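Local coordinates for octaprenyl-diphosphate synthase (Roseobacter denitrificans, PDB 4JXN), which probably makes all-trans-octaprenyl diphosphate, precursor of the quinone side chain, by adding five isopentenyl units to farnesyl diphosphate with the help of magnesium, at residues L213-F217 with Q302-A306. Coordinates in Å, arbitrary orientation, origin at the centre of the assembly. Residue numbers count along the deposited sequence, not the author numbering.
Sequences LGIAF and QAARA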
loop_
_atom_site.group_PDB
_atom_site.type_symbol
_atom_site.label_atom_id
_atom_site.label_comp_id
_atom_site.label_asym_id
_atom_site.label_seq_id
_atom_site.Cartn_x
_atom_site.Cartn_y
_atom_site.Cartn_z
ATOM N N LEU A 213 -24.404 -2.047 -6.873
ATOM C CA LEU A 213 -24.287 -0.630 -7.225
ATOM C C LEU A 213 -22.942 -0.314 -7.868
ATOM O O LEU A 213 -22.869 0.540 -8.746
ATOM C CB LEU A 213 -24.465 0.273 -5.998
ATOM C CG LEU A 213 -24.533 1.794 -6.228
ATOM C CD1 LEU A 213 -25.848 2.188 -6.894
ATOM C CD2 LEU A 213 -24.335 2.568 -4.929
ATOM N N GLY A 214 -21.885 -0.971 -7.403
ATOM C CA GLY A 214 -20.544 -0.736 -7.930
ATOM C C GLY A 214 -20.401 -1.287 -9.335
ATOM O O GLY A 214 -19.781 -0.658 -10.209
ATOM N N ILE A 215 -20.986 -2.469 -9.544
ATOM C CA ILE A 215 -21.002 -3.103 -10.855
ATOM C C ILE A 215 -21.768 -2.223 -11.839
ATOM O O ILE A 215 -21.282 -1.961 -12.942
ATOM C CB ILE A 215 -21.585 -4.541 -10.806
ATOM C CG1 ILE A 215 -20.700 -5.454 -9.947
ATOM C CG2 ILE A 215 -21.647 -5.139 -12.207
ATOM C CD1 ILE A 215 -21.357 -6.762 -9.539
ATOM N N ALA A 216 -22.948 -1.748 -11.432
ATOM C CA ALA A 216 -23.741 -0.855 -12.290
ATOM C C ALA A 216 -22.946 0.390 -12.591
ATOM O O ALA A 216 -22.822 0.770 -13.749
ATOM C CB ALA A 216 -25.068 -0.488 -11.651
ATOM N N PHE A 217 -22.409 1.015 -11.542
ATOM C CA PHE A 217 -21.596 2.227 -11.677
ATOM C C PHE A 217 -20.526 2.125 -12.788
ATOM O O PHE A 217 -20.358 3.051 -13.583
ATOM C CB PHE A 217 -20.919 2.521 -10.340
ATOM C CG PHE A 217 -20.180 3.823 -10.296
ATOM C CD1 PHE A 217 -20.824 4.991 -9.910
ATOM C CD2 PHE A 217 -18.824 3.879 -10.620
ATOM C CE1 PHE A 217 -20.132 6.191 -9.852
ATOM C CE2 PHE A 217 -18.128 5.078 -10.570
ATOM C CZ PHE A 217 -18.782 6.237 -10.183
ATOM N N GLN A 302 -28.429 -4.826 -12.685
ATOM C CA GLN A 302 -27.663 -4.719 -11.454
ATOM C C GLN A 302 -28.175 -3.601 -10.554
ATOM O O GLN A 302 -28.240 -3.756 -9.342
ATOM C CB GLN A 302 -26.215 -4.470 -11.787
ATOM C CG GLN A 302 -25.568 -5.655 -12.471
ATOM C CD GLN A 302 -25.066 -6.685 -11.481
ATOM O OE1 GLN A 302 -25.046 -6.453 -10.270
ATOM N NE2 GLN A 302 -24.634 -7.820 -11.996
ATOM N N ALA A 303 -28.531 -2.473 -11.147
ATOM C CA ALA A 303 -29.137 -1.379 -10.387
ATOM C C ALA A 303 -30.470 -1.778 -9.733
ATOM O O ALA A 303 -30.784 -1.340 -8.627
ATOM C CB ALA A 303 -29.329 -0.170 -11.275
ATOM N N ALA A 304 -31.260 -2.604 -10.407
ATOM C CA ALA A 304 -32.503 -3.095 -9.794
ATOM C C ALA A 304 -32.175 -4.078 -8.677
ATOM O O ALA A 304 -32.859 -4.117 -7.653
ATOM C CB ALA A 304 -33.397 -3.741 -10.834
ATOM N N ARG A 305 -31.116 -4.857 -8.886
ATOM C CA ARG A 305 -30.616 -5.793 -7.886
ATOM C C ARG A 305 -30.184 -5.071 -6.622
ATOM O O ARG A 305 -30.464 -5.534 -5.520
ATOM C CB ARG A 305 -29.452 -6.611 -8.439
ATOM C CG ARG A 305 -29.004 -7.745 -7.533
ATOM C CD ARG A 305 -28.027 -8.682 -8.206
ATOM N NE ARG A 305 -26.679 -8.127 -8.342
ATOM C CZ ARG A 305 -25.705 -8.223 -7.434
ATOM N NH1 ARG A 305 -24.524 -7.681 -7.693
ATOM N NH2 ARG A 305 -25.891 -8.843 -6.270
ATOM N N ALA A 306 -29.511 -3.937 -6.785
ATOM C CA ALA A 306 -29.116 -3.122 -5.645
ATOM C C ALA A 306 -30.343 -2.768 -4.821
ATOM O O ALA A 306 -30.393 -3.026 -3.617
ATOM C CB ALA A 306 -28.410 -1.856 -6.098
#
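Small residues let helices approach closely, and the pairing of helix 200-224 with helix 291-309 illustrates the principle. The axes of the two short segments run roughly antiparallel, at 155°, and come within 8.2 Å of each other. At Leu213 the backbone itself meets the partner: its N atom lies 4.1 Å from CB of Ala306, and the two CA atoms are 5.7 Å apart. The CA-to-CB bond of Leu213 points away, and its side chain packs on helices 170-196 and 317-330 and on Leu61. Ile215, by contrast, faces the partner, bringing its CD1 within 3.8 Å of both Gln302 OE1 and Arg305 NH1, near the plane of the guanidinium at its edge. That polar pair is held together one helical turn apart, since Gln302 OE1 accepts hydrogen bonds from Arg305 NE (3.0 Å) and Arg305 NH1 (2.9 Å). Arg305 also forms salt bridges to Asp211 and Glu208, adding a charged tie between the helices beside the apolar seam. Ala216 then closes the gap, its CB 4.1 Å from CB of Gln302 and 4.3 Å from CB of Ala303. Such alanine-lined, antiparallel packing joins helix 200-224 to helix 291-309, close to the C-terminal end of the chain, within the all-helical isoprenoid synthase fold of the FPP/GGPP synthase family.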